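Long-range contacts in Lmo0305 protein (Listeria monocytogenes, PDB 3PJ0), which is of unknown function but carries covalently bound pyridoxal phosphate and has the fold of the PLP-dependent aminotransferase clan: residues T73-Q77 against H99-E104; I82-R86 against D223-A228; S139-L145 against I172-D177; L160-S164 against A197-S201; D200-V204 against A216-G220. All coordinates share one frame; numbering follows the deposited sequence.

Interaction 1: T73-Q77 against H99-E104; sequences TMAQQ and HLEIHE
Thr73 and Glu104 meet beside the cofactor site of this PLP fold, where the first turns of helix 72-87 face the short helix 99-102 and the loop that follows it. Their side chains come from opposite directions. The threonine's methyl and hydroxyl divide the work: chi1 of -64° puts CG2 anti to the backbone N and against the glutamate arm, with Thr73 CG2 3.5 Å from Glu104 OE1. Its hydroxyl turns instead to the cofactor, where OG1 hydrogen-bonds to OP3 of the modified residue LLP at position 208, and on the way it passes the rim of the imidazole, Thr73 OG1 lying 3.6 Å from His99 CE1.

The Glu104 carboxylate is held at both oxygens. His99 ND1 donates to Glu104 OE2 over 2.8 Å in a nearly straight bond (171°) that lies in the ring plane and uses the anti lone pair, which would restrain the rotation of the ring. The same OE2 accepts from a water, 2.6 Å away, which in turn accepts from Gln76 NE2. On OE1 the grip is lighter, a weak hydrogen bond of 3.4 Å from Gln77 NE2, whose amide plane is 23° from that of the carboxylate. Gln77 has other partners in Tyr235 and in Arg234 of the second subunit, and Gln76 OE1 is bonded to His175.

Leu100 fills the apolar part of the interface and also rests on Leu142 of the sheet. Its two methyls serve different glutamines: CD1 lies 3.9 Å from Gln77 CG, while CD2 is pressed to within 3.3 Å of Gln76 NE2.

Interaction 2: I82-R86 against D223-A228; sequences IWADR and DFVQEA
Arg86 bends at chi2 (-64°), which turns NE and NH2 toward the extended side chain of Glu227; the guanidinium meets the carboxylate side-on. In this salt bridge at the exposed margin both bonds fall on one oxygen: Glu227 OE2 is 2.9 Å from Arg86 NE, on the syn lone pair, and 2.8 Å from Arg86 NH2, which comes from the anti side, out of the carboxylate plane. The other oxygen, OE1, takes hydrogen bonds from two waters, one bridging to Ile82 O and the other to Asp85 OD2.

Deeper in, Phe224 has CG anti to its backbone N, which brings the CD1–CE1 side of its ring over the rim of one face of Trp83. The planes lie 15° from parallel but slid apart, centroids 4.8 Å from each other, though Phe224 CD1 comes within 3.3 Å of Trp83 CZ2. Ile82 packs against the opposite face of the phenyl ring, its CG2 3.6 Å from Phe224 CD1 and its CD1 3.8 Å from Ala228 CB.

Segments 82-86 and 223-228, on helices 72-87 and 222-234, run at 116° to each other. Beneath them, Phe224 and Ala228 rest on Leu218 of strand 216-220, and Trp83 NE1 hydrogen-bonds to Ser201 OG of strand 201-205.

Interaction 3: S139-L145 against I172-D177; sequences SSVLIEL and ISLHLD
Asp177 OD2 is gripped by three groups. A water 2.8 Å away donates to it and ties it to Glu144 OE1, 2.6 Å from the same water, while N1 of the modified residue LLP at position 208 and the amide NE2 of Gln76 also bond to this oxygen. The water bridges the two carboxylates, which are 4.2 Å apart at Glu144 OE1 and Asp177 OD2, with their planes at 44°. Further bonds steady both acids: Asp177 OD1 accepts from Ala179 N, and Glu144 OE2 from Arg148 N. With CG anti to the backbone N (chi1 -180°), Asp177 stands alongside Glu144, and both point the same way.

The acids close the C-terminal end of a parallel strand pair, 140-144 with 173-178, joined through helix 157-170 as a beta-alpha-beta unit of the central sheet. Val141 and Ile143 bond through both N and O to residues flanking their partners. Asp177 N to Ile143 O, at 2.8 Å, is the shortest of these bonds; Leu145 N to Asp177 O, at 3.4 Å, is weak.

On the face shared with Asp177, Leu142 lies beside His175, its CD1 3.8 Å from His175 CD2. The imidazole also bonds to Ser201 OG through ND1. The other face is aliphatic and turned to helix 157-170. There Leu174 CD1 nestles between Val141 and Ile143, and Leu145 meets Leu176 at about a right angle, their CD1 methyls 3.6 Å apart.

Interaction 4: L160-S164 against A197-S201; sequences LEKIS and ALFDS
Ser164 and Leu198 are joined by the hydrogen bond of this contact. Ser164 OG donates to the backbone carbonyl of Leu198 over 2.7 Å, meeting the oxygen in the carbonyl plane on a lone pair, with an angle of 124° at O. The hydroxyl gets there because chi1 of -174° swings OG anti to the serine's own N and out from the helix; CB itself sits 3.5 Å from the same Leu198 O. Ser164 N meanwhile stays in the helical pattern, bonded to Leu160 O, so the side chain alone reaches for the loop.

The donor belongs to helix 157-170, the helical limb of a beta-alpha-beta unit packed on the aliphatic face of the central sheet. The acceptor lies in the irregular segment that leads from helix 192-196 into strand 201-205. Ser164 and Phe199 both touch Leu174 of that sheet, Phe199 touches Leu176 as well, and Phe199 O accepts from Lys63 NZ. A (4R)-2-methylpentane-2,4-diol molecule, probably from the crystallisation liquor, lies about 4 Å from the Ser164 side chain.

Apolar contacts make up the rest, and Leu198 has the largest share of the buried surface. Its branches part company: CD2 turns to the serine, 4.1 Å from Ser164 CB, while CD1 lies along the preceding helical turn, 4.0 Å from Glu161 N and 4.1 Å from Glu161 CG. Leu160 is deposited in two conformers, which makes its contacts less certain; in one of them Leu160 CG lies 3.9 Å from Leu198 CD1, and Leu160 CD1, crossing Phe199 at about a right angle, 3.9 Å from Phe199 CZ.

Interaction 5: D200-V204 against A216-G220; sequences DSVYV and AILAG
A beta hairpin brings strand 216-220 back along strand 201-205, and the connection between them carries the modified residue LLP at position 208. Val202 pairs with Ala219, and Val204 with Ile217, as antiparallel hydrogen-bonded pairs. Each is closed by two backbone bonds, such as Ala219 N to Val202 O and Val204 N to Ile217 O, both 2.9 Å. Tyr203 and Leu218 form the non-hydrogen-bonded pair between them, where the chains come closer and CA-H groups point at carbonyls, Tyr203 CA standing 3.3 Å from Ile217 O.

Tyr203 has an unusual chi1 of 144°, which slants its ring along the strand until its edge meets the methyl of Ala216, Tyr203 CE1 being 3.6 Å from Ala216 CB. Leu218 turns at chi2 (67°), which carries CD1 over the neighbouring strand, 3.5 Å from Val202 O. On the other face the side chains are aliphatic: Val204 lies beside Ile217, its CG2 3.8 Å from Ile217 CB, and Val202 CG1 is 4.1 Å from Ala219 CB.

Helix 48-61 packs on this aliphatic face, with Leu61 touching Val202, Val204 and Ala219, and Ile57 touching Ile217. Within the sheet, strand 216-220 is flanked on its far side by strand 65-69, antiparallel to it, while strand 201-205 runs parallel to strand 173-178, and Tyr203 touches Asp177 there.

Overall arrangement
Interactions 3 and 5 are buried strand pairings of one mixed sheet, parallel and antiparallel respectively, with strands 173-178 and 201-205 as neighbours. Interaction 1 is equally buried but joins helix to helix and loop, and its chemistry is largely polar, beside the cofactor, with Leu100 as its apolar part; Gln76 carries that network directly to His175 and Asp177 of interaction 3. Interaction 2 lies further out, about 17 Å from interaction 1 between centres, although both use helix 72-87; there an aromatic interior gives way to a salt bridge and waters. Interaction 4, also only partly buried, covers the aliphatic face of the sheet and shares Asp200 and Ser201 with interaction 5.

Interaction 1: T73-Q77 against H99-E104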
# COMPACT_ATOMS: atom_id res chain seq x y z
N THR A 73 -1.95 4.59 8.54
CA THR A 73 -2.68 5.77 8.08
C THR A 73 -4.02 5.35 7.47
O THR A 73 -5.07 5.86 7.84
CB THR A 73 -1.84 6.61 7.12
OG1 THR A 73 -0.69 7.11 7.81
CG2 THR A 73 -2.66 7.81 6.54
N MSE A 74 -4.00 4.40 6.55
CA MSE A 74 -5.23 3.85 5.98
C MSE A 74 -6.10 3.17 7.05
O MSE A 74 -7.32 3.41 7.16
CB MSE A 74 -4.85 2.75 4.95
CG MSE A 74 -6.00 2.25 4.18
SE MSE A 74 -5.43 1.03 2.81
CE MSE A 74 -4.38 2.27 1.71
N ALA A 75 -5.48 2.31 7.84
CA ALA A 75 -6.23 1.45 8.78
C ALA A 75 -7.02 2.20 9.84
O ALA A 75 -8.17 1.84 10.12
CB ALA A 75 -5.31 0.44 9.42
N GLN A 76 -6.43 3.27 10.39
CA GLN A 76 -7.06 4.02 11.50
C GLN A 76 -8.18 4.97 11.05
O GLN A 76 -9.19 5.06 11.73
CB GLN A 76 -6.03 4.71 12.35
CG GLN A 76 -5.13 3.74 13.06
CD GLN A 76 -4.49 4.35 14.28
OE1 GLN A 76 -4.78 3.94 15.42
NE2 GLN A 76 -3.66 5.37 14.07
N GLN A 77 -7.99 5.65 9.91
CA GLN A 77 -9.09 6.46 9.34
C GLN A 77 -10.33 5.55 9.12
O GLN A 77 -11.48 5.95 9.37
CB GLN A 77 -8.68 7.02 8.00
CG GLN A 77 -7.66 8.10 8.04
CD GLN A 77 -7.35 8.53 6.63
OE1 GLN A 77 -8.26 8.53 5.77
NE2 GLN A 77 -6.09 8.93 6.37
N HIS A 99 -1.60 11.06 15.45
CA HIS A 99 -0.98 10.93 14.14
C HIS A 99 -2.00 11.35 13.08
O HIS A 99 -1.65 11.93 12.05
CB HIS A 99 -0.50 9.48 13.93
CG HIS A 99 0.36 9.27 12.73
ND1 HIS A 99 -0.16 9.00 11.48
CD2 HIS A 99 1.70 9.19 12.60
CE1 HIS A 99 0.83 8.79 10.62
NE2 HIS A 99 1.97 8.90 11.28
N LEU A 100 -3.27 11.06 13.35
CA LEU A 100 -4.35 11.43 12.46
C LEU A 100 -4.50 12.95 12.27
O LEU A 100 -4.85 13.44 11.21
CB LEU A 100 -5.69 10.88 12.99
CG LEU A 100 -6.06 9.36 12.99
CD1 LEU A 100 -6.46 8.92 11.64
CD2 LEU A 100 -5.02 8.40 13.67
N GLU A 101 -4.20 13.69 13.33
CA GLU A 101 -4.38 15.13 13.31
C GLU A 101 -3.25 15.87 12.63
O GLU A 101 -3.49 16.88 11.95
CB GLU A 101 -4.50 15.63 14.74
CG GLU A 101 -4.84 17.10 14.88
CD GLU A 101 -6.26 17.44 14.40
OE1 GLU A 101 -7.07 16.51 14.16
OE2 GLU A 101 -6.54 18.65 14.28
N ILE A 102 -2.02 15.38 12.80
CA ILE A 102 -0.85 16.12 12.30
C ILE A 102 0.06 15.48 11.25
O ILE A 102 0.83 16.21 10.61
CB ILE A 102 0.05 16.57 13.50
CG1 ILE A 102 0.70 15.39 14.21
CG2 ILE A 102 -0.80 17.41 14.52
CD1 ILE A 102 1.69 15.81 15.30
N HIS A 103 0.00 14.16 11.06
CA HIS A 103 0.93 13.50 10.15
C HIS A 103 0.32 12.82 8.92
O HIS A 103 1.04 12.13 8.21
CB HIS A 103 1.80 12.46 10.88
CG HIS A 103 2.70 13.03 11.93
ND1 HIS A 103 3.64 14.00 11.67
CD2 HIS A 103 2.85 12.70 13.24
CE1 HIS A 103 4.32 14.26 12.77
NE2 HIS A 103 3.84 13.50 13.75
N GLU A 104 -0.95 13.07 8.63
CA GLU A 104 -1.61 12.40 7.52
C GLU A 104 -2.22 13.36 6.50
O GLU A 104 -3.15 13.00 5.75
CB GLU A 104 -2.63 11.39 8.05
CG GLU A 104 -2.03 10.31 8.97
CD GLU A 104 -3.11 9.43 9.62
OE1 GLU A 104 -4.26 9.42 9.14
OE2 GLU A 104 -2.80 8.75 10.62
O HOH W 1 -2.90 6.31 11.53

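Interaction 2: I82-R86 against D223-A228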
# COMPACT_ATOMS: atom_id res chain seq x y z
N ILE A 82 -15.87 3.37 10.55
CA ILE A 82 -16.75 2.28 10.89
C ILE A 82 -17.49 2.60 12.20
O ILE A 82 -18.73 2.46 12.25
CB ILE A 82 -15.98 0.96 11.01
CG1 ILE A 82 -15.40 0.58 9.65
CG2 ILE A 82 -16.87 -0.20 11.56
CD1 ILE A 82 -14.35 -0.56 9.68
N TRP A 83 -16.78 3.05 13.24
CA TRP A 83 -17.45 3.38 14.50
C TRP A 83 -18.38 4.60 14.34
O TRP A 83 -19.43 4.62 14.94
CB TRP A 83 -16.46 3.58 15.65
CG TRP A 83 -15.68 2.35 16.01
CD1 TRP A 83 -14.33 2.26 16.11
CD2 TRP A 83 -16.18 1.03 16.23
NE1 TRP A 83 -13.95 0.99 16.40
CE2 TRP A 83 -15.06 0.20 16.48
CE3 TRP A 83 -17.46 0.46 16.26
CZ2 TRP A 83 -15.19 -1.16 16.76
CZ3 TRP A 83 -17.59 -0.91 16.53
CH2 TRP A 83 -16.46 -1.69 16.78
N ALA A 84 -18.02 5.58 13.50
CA ALA A 84 -18.90 6.73 13.25
C ALA A 84 -20.23 6.27 12.62
O ALA A 84 -21.33 6.75 13.01
CB ALA A 84 -18.20 7.77 12.36
N ASP A 85 -20.13 5.34 11.67
CA ASP A 85 -21.32 4.77 11.05
C ASP A 85 -22.19 3.99 12.03
O ASP A 85 -23.40 4.10 11.98
CB ASP A 85 -20.95 3.88 9.88
CG ASP A 85 -20.53 4.66 8.64
OD1 ASP A 85 -20.71 5.90 8.56
OD2 ASP A 85 -20.02 3.99 7.71
N ARG A 86 -21.59 3.18 12.90
CA ARG A 86 -22.33 2.41 13.92
C ARG A 86 -23.09 3.32 14.90
O ARG A 86 -24.22 3.01 15.31
CB ARG A 86 -21.39 1.53 14.77
CG ARG A 86 -20.66 0.43 14.06
CD ARG A 86 -21.58 -0.65 13.47
NE ARG A 86 -20.71 -1.66 12.87
CZ ARG A 86 -20.15 -2.67 13.54
NH1 ARG A 86 -20.40 -2.86 14.84
NH2 ARG A 86 -19.34 -3.51 12.91
N ASP A 223 -17.34 -8.77 12.60
CA ASP A 223 -18.20 -7.81 11.83
C ASP A 223 -17.44 -6.52 11.50
O ASP A 223 -17.54 -6.01 10.37
CB ASP A 223 -19.47 -7.46 12.55
CG ASP A 223 -20.43 -8.63 12.67
OD1 ASP A 223 -20.22 -9.68 12.02
OD2 ASP A 223 -21.41 -8.46 13.40
N PHE A 224 -16.72 -6.01 12.50
CA PHE A 224 -15.86 -4.83 12.33
C PHE A 224 -14.80 -5.03 11.24
O PHE A 224 -14.65 -4.20 10.36
CB PHE A 224 -15.21 -4.43 13.68
CG PHE A 224 -14.15 -3.35 13.57
CD1 PHE A 224 -14.51 -2.01 13.63
CD2 PHE A 224 -12.80 -3.67 13.49
CE1 PHE A 224 -13.53 -1.00 13.56
CE2 PHE A 224 -11.81 -2.67 13.40
CZ PHE A 224 -12.19 -1.34 13.42
N VAL A 225 -14.07 -6.15 11.31
CA VAL A 225 -12.99 -6.48 10.35
C VAL A 225 -13.54 -6.66 8.94
O VAL A 225 -12.92 -6.21 7.95
CB VAL A 225 -12.15 -7.69 10.83
CG1 VAL A 225 -11.14 -8.16 9.76
CG2 VAL A 225 -11.41 -7.34 12.11
N GLN A 226 -14.73 -7.23 8.84
CA GLN A 226 -15.33 -7.42 7.53
C GLN A 226 -15.66 -6.08 6.87
O GLN A 226 -15.42 -5.90 5.67
CB GLN A 226 -16.53 -8.35 7.61
CG GLN A 226 -16.16 -9.79 8.01
CD GLN A 226 -14.97 -10.38 7.26
OE1 GLN A 226 -14.81 -10.22 6.04
NE2 GLN A 226 -14.14 -11.11 7.99
N GLU A 227 -16.14 -5.12 7.66
CA GLU A 227 -16.40 -3.79 7.13
C GLU A 227 -15.08 -3.13 6.74
O GLU A 227 -15.02 -2.44 5.74
CB GLU A 227 -17.12 -2.87 8.13
CG GLU A 227 -18.57 -3.23 8.39
CD GLU A 227 -19.26 -2.19 9.27
OE1 GLU A 227 -19.24 -0.98 8.92
OE2 GLU A 227 -19.81 -2.60 10.30
N ALA A 228 -14.04 -3.34 7.54
CA ALA A 228 -12.73 -2.74 7.25
C ALA A 228 -12.16 -3.23 5.91
O ALA A 228 -11.49 -2.48 5.22
CB ALA A 228 -11.72 -2.95 8.39
O HOH W 2 -20.39 0.63 10.63
O HOH W 3 -18.34 1.70 7.56

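Interaction 3: S139-L145 against I172-D177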
# COMPACT_ATOMS: atom_id res chain seq x y z
N SER A 139 -18.51 9.48 18.62
CA SER A 139 -18.66 8.06 18.31
C SER A 139 -17.52 7.25 18.91
O SER A 139 -17.72 6.11 19.34
CB SER A 139 -18.70 7.79 16.80
OG SER A 139 -17.59 8.38 16.14
N SER A 140 -16.31 7.82 18.88
CA SER A 140 -15.16 7.16 19.47
C SER A 140 -14.12 8.12 20.04
O SER A 140 -14.08 9.34 19.73
CB SER A 140 -14.47 6.28 18.41
OG SER A 140 -13.83 7.11 17.48
N VAL A 141 -13.31 7.54 20.91
CA VAL A 141 -12.13 8.16 21.47
C VAL A 141 -11.00 7.27 21.00
O VAL A 141 -11.11 6.02 21.00
CB VAL A 141 -12.18 8.21 23.03
CG1 VAL A 141 -10.83 8.58 23.64
CG2 VAL A 141 -13.24 9.20 23.47
N LEU A 142 -9.90 7.90 20.62
CA LEU A 142 -8.70 7.19 20.19
C LEU A 142 -7.63 7.50 21.20
O LEU A 142 -7.46 8.66 21.58
CB LEU A 142 -8.28 7.64 18.79
CG LEU A 142 -6.95 7.12 18.21
CD1 LEU A 142 -7.00 7.19 16.65
CD2 LEU A 142 -5.69 7.84 18.73
N ILE A 143 -6.93 6.46 21.66
CA ILE A 143 -5.84 6.56 22.63
C ILE A 143 -4.57 6.01 21.99
O ILE A 143 -4.57 4.95 21.38
CB ILE A 143 -6.15 5.72 23.90
CG1 ILE A 143 -7.49 6.12 24.52
CG2 ILE A 143 -4.99 5.73 24.86
CD1 ILE A 143 -7.59 7.58 25.00
N GLU A 144 -3.47 6.73 22.13
CA GLU A 144 -2.16 6.30 21.59
C GLU A 144 -1.25 5.91 22.78
O GLU A 144 -0.93 6.77 23.60
CB GLU A 144 -1.53 7.44 20.78
CG GLU A 144 -0.22 7.09 20.12
CD GLU A 144 0.49 8.31 19.51
OE1 GLU A 144 -0.16 9.13 18.81
OE2 GLU A 144 1.71 8.40 19.74
N LEU A 145 -0.89 4.63 22.87
CA LEU A 145 -0.04 4.10 23.94
C LEU A 145 1.31 3.70 23.35
O LEU A 145 1.38 2.79 22.52
CB LEU A 145 -0.67 2.88 24.61
CG LEU A 145 -2.05 3.01 25.21
CD1 LEU A 145 -2.61 1.67 25.70
CD2 LEU A 145 -2.05 4.03 26.35
N ILE A 172 -19.44 4.98 23.91
CA ILE A 172 -18.34 5.54 23.10
C ILE A 172 -17.37 4.39 22.76
O ILE A 172 -16.87 3.72 23.66
CB ILE A 172 -17.55 6.64 23.85
CG1 ILE A 172 -18.46 7.83 24.19
CG2 ILE A 172 -16.39 7.12 22.99
CD1 ILE A 172 -17.90 8.78 25.20
N SER A 173 -17.10 4.16 21.47
CA SER A 173 -16.16 3.13 21.05
C SER A 173 -14.75 3.60 21.41
O SER A 173 -14.48 4.80 21.37
CB SER A 173 -16.23 2.87 19.54
OG SER A 173 -17.51 2.41 19.13
N LEU A 174 -13.87 2.67 21.79
CA LEU A 174 -12.51 3.02 22.21
C LEU A 174 -11.58 2.30 21.25
O LEU A 174 -11.68 1.07 21.10
CB LEU A 174 -12.25 2.60 23.67
CG LEU A 174 -11.06 3.29 24.39
CD1 LEU A 174 -11.26 4.79 24.55
CD2 LEU A 174 -10.76 2.63 25.77
N HIS A 175 -10.71 3.07 20.58
CA HIS A 175 -9.76 2.59 19.60
C HIS A 175 -8.32 2.83 20.04
O HIS A 175 -7.97 3.96 20.44
CB HIS A 175 -9.95 3.29 18.22
CG HIS A 175 -8.89 2.90 17.23
ND1 HIS A 175 -8.94 1.70 16.55
CD2 HIS A 175 -7.75 3.52 16.84
CE1 HIS A 175 -7.87 1.60 15.77
NE2 HIS A 175 -7.12 2.68 15.94
N LEU A 176 -7.48 1.79 19.94
CA LEU A 176 -6.08 1.88 20.30
C LEU A 176 -5.15 2.10 19.13
O LEU A 176 -5.10 1.29 18.22
CB LEU A 176 -5.63 0.59 21.03
CG LEU A 176 -4.13 0.41 21.37
CD1 LEU A 176 -3.65 1.59 22.22
CD2 LEU A 176 -3.86 -0.92 22.09
N ASP A 177 -4.47 3.26 19.13
CA ASP A 177 -3.38 3.51 18.22
C ASP A 177 -2.21 2.83 18.93
O ASP A 177 -1.59 3.38 19.84
CB ASP A 177 -3.11 5.02 17.95
CG ASP A 177 -1.95 5.23 16.98
OD1 ASP A 177 -1.09 4.32 16.89
OD2 ASP A 177 -1.91 6.27 16.29
O HOH W 4 -2.29 8.80 17.32
O HOH W 5 1.18 3.60 19.91

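Interaction 4: L160-S164 against A197-S201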
# COMPACT_ATOMS: atom_id res chain seq x y z
N LEU A 160 -6.38 3.87 32.47
CA LEU A 160 -6.83 3.38 31.18
C LEU A 160 -8.08 2.53 31.43
O LEU A 160 -9.05 2.63 30.71
CB LEU A 160 -5.69 2.59 30.53
CG LEU A 160 -5.77 2.17 29.07
CD1 LEU A 160 -5.99 3.37 28.16
CD2 LEU A 160 -4.47 1.45 28.70
N GLU A 161 -8.08 1.74 32.51
CA GLU A 161 -9.27 0.96 32.88
C GLU A 161 -10.48 1.87 33.10
O GLU A 161 -11.57 1.64 32.60
CB GLU A 161 -9.00 0.11 34.13
CG GLU A 161 -7.99 -1.01 33.90
CD GLU A 161 -7.62 -1.76 35.18
OE1 GLU A 161 -7.62 -1.16 36.27
OE2 GLU A 161 -7.33 -2.98 35.09
N LYS A 162 -10.27 2.94 33.84
CA LYS A 162 -11.36 3.89 34.12
C LYS A 162 -11.87 4.57 32.83
O LYS A 162 -13.06 4.85 32.67
CB LYS A 162 -10.90 4.88 35.20
CG LYS A 162 -10.68 4.19 36.54
CD LYS A 162 -10.01 5.05 37.59
CE LYS A 162 -9.93 4.25 38.90
NZ LYS A 162 -9.03 4.86 39.92
N ILE A 163 -10.96 4.87 31.91
CA ILE A 163 -11.36 5.47 30.63
C ILE A 163 -12.23 4.49 29.84
O ILE A 163 -13.27 4.86 29.27
CB ILE A 163 -10.12 5.90 29.82
CG1 ILE A 163 -9.56 7.20 30.41
CG2 ILE A 163 -10.49 6.05 28.35
CD1 ILE A 163 -8.28 7.68 29.75
N SER A 164 -11.80 3.23 29.83
CA SER A 164 -12.52 2.15 29.14
C SER A 164 -13.90 1.98 29.74
O SER A 164 -14.90 1.92 29.02
CB SER A 164 -11.75 0.82 29.25
OG SER A 164 -12.37 -0.20 28.46
N ALA A 197 -7.72 -5.67 25.44
CA ALA A 197 -9.05 -6.06 25.96
C ALA A 197 -9.90 -4.87 26.40
O ALA A 197 -11.13 -5.01 26.56
CB ALA A 197 -8.92 -7.06 27.13
N LEU A 198 -9.26 -3.73 26.64
CA LEU A 198 -9.98 -2.54 27.08
C LEU A 198 -10.52 -1.73 25.90
O LEU A 198 -11.21 -0.73 26.11
CB LEU A 198 -9.05 -1.65 27.91
CG LEU A 198 -8.47 -2.24 29.20
CD1 LEU A 198 -7.52 -1.18 29.82
CD2 LEU A 198 -9.59 -2.59 30.14
N PHE A 199 -10.23 -2.17 24.67
CA PHE A 199 -10.55 -1.44 23.45
C PHE A 199 -11.45 -2.24 22.52
O PHE A 199 -11.40 -3.45 22.50
CB PHE A 199 -9.23 -1.13 22.69
CG PHE A 199 -8.34 -0.16 23.40
CD1 PHE A 199 -8.50 1.21 23.18
CD2 PHE A 199 -7.38 -0.60 24.30
CE1 PHE A 199 -7.69 2.14 23.85
CE2 PHE A 199 -6.57 0.32 24.99
CZ PHE A 199 -6.72 1.69 24.74
N ASP A 200 -12.26 -1.52 21.78
CA ASP A 200 -13.08 -2.12 20.74
C ASP A 200 -12.26 -2.53 19.53
O ASP A 200 -12.55 -3.53 18.89
CB ASP A 200 -14.13 -1.11 20.30
CG ASP A 200 -15.16 -0.88 21.35
OD1 ASP A 200 -15.96 -1.81 21.55
OD2 ASP A 200 -15.16 0.18 21.99
N SER A 201 -11.30 -1.70 19.14
CA SER A 201 -10.46 -2.00 17.99
C SER A 201 -9.03 -1.56 18.27
O SER A 201 -8.78 -0.73 19.15
CB SER A 201 -11.01 -1.34 16.70
OG SER A 201 -11.17 0.07 16.86

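Interaction 5: D200-V204 against A216-G220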
# COMPACT_ATOMS: atom_id res chain seq x y z
N ASP A 200 -12.26 -1.52 21.78
CA ASP A 200 -13.08 -2.12 20.74
C ASP A 200 -12.26 -2.53 19.53
O ASP A 200 -12.55 -3.53 18.89
CB ASP A 200 -14.13 -1.11 20.30
CG ASP A 200 -15.16 -0.88 21.35
OD1 ASP A 200 -15.96 -1.81 21.55
OD2 ASP A 200 -15.16 0.18 21.99
N SER A 201 -11.30 -1.70 19.14
CA SER A 201 -10.46 -2.00 17.99
C SER A 201 -9.03 -1.56 18.27
O SER A 201 -8.78 -0.73 19.15
CB SER A 201 -11.01 -1.34 16.70
OG SER A 201 -11.17 0.07 16.86
N VAL A 202 -8.10 -2.14 17.54
CA VAL A 202 -6.68 -1.81 17.71
C VAL A 202 -5.91 -1.90 16.40
O VAL A 202 -6.12 -2.79 15.58
CB VAL A 202 -6.02 -2.72 18.76
CG1 VAL A 202 -6.37 -4.20 18.52
CG2 VAL A 202 -4.45 -2.49 18.84
N TYR A 203 -4.96 -0.98 16.27
CA TYR A 203 -4.01 -0.93 15.20
C TYR A 203 -2.61 -1.13 15.78
O TYR A 203 -2.29 -0.52 16.79
CB TYR A 203 -4.06 0.43 14.50
CG TYR A 203 -2.71 0.91 14.03
CD1 TYR A 203 -2.00 0.21 13.05
CD2 TYR A 203 -2.14 2.05 14.57
CE1 TYR A 203 -0.73 0.61 12.67
CE2 TYR A 203 -0.89 2.51 14.14
CZ TYR A 203 -0.18 1.78 13.20
OH TYR A 203 1.08 2.23 12.80
N VAL A 204 -1.85 -2.04 15.17
CA VAL A 204 -0.44 -2.25 15.52
C VAL A 204 0.46 -2.15 14.26
O VAL A 204 0.06 -2.50 13.15
CB VAL A 204 -0.20 -3.61 16.29
CG1 VAL A 204 -0.89 -3.59 17.65
CG2 VAL A 204 -0.63 -4.81 15.45
N ALA A 216 0.82 -3.01 8.77
CA ALA A 216 -0.04 -2.80 9.91
C ALA A 216 -1.08 -3.90 10.01
O ALA A 216 -1.46 -4.53 9.00
CB ALA A 216 -0.76 -1.46 9.73
N ILE A 217 -1.56 -4.10 11.21
CA ILE A 217 -2.69 -4.99 11.45
C ILE A 217 -3.74 -4.16 12.17
O ILE A 217 -3.42 -3.38 13.07
CB ILE A 217 -2.33 -6.19 12.38
CG1 ILE A 217 -1.72 -7.33 11.59
CG2 ILE A 217 -3.61 -6.75 13.10
CD1 ILE A 217 -2.72 -8.24 10.86
N LEU A 218 -4.99 -4.31 11.73
CA LEU A 218 -6.15 -3.74 12.41
C LEU A 218 -6.95 -4.96 12.88
O LEU A 218 -7.27 -5.86 12.07
CB LEU A 218 -7.00 -2.90 11.49
CG LEU A 218 -8.25 -2.25 12.05
CD1 LEU A 218 -7.94 -1.17 13.10
CD2 LEU A 218 -9.14 -1.66 10.89
N ALA A 219 -7.27 -4.99 14.17
CA ALA A 219 -8.00 -6.11 14.75
C ALA A 219 -9.22 -5.70 15.59
O ALA A 219 -9.28 -4.60 16.19
CB ALA A 219 -7.02 -6.97 15.62
N GLY A 220 -10.18 -6.62 15.67
CA GLY A 220 -11.40 -6.41 16.45
C GLY A 220 -12.40 -7.51 16.17
O GLY A 220 -12.01 -8.61 15.80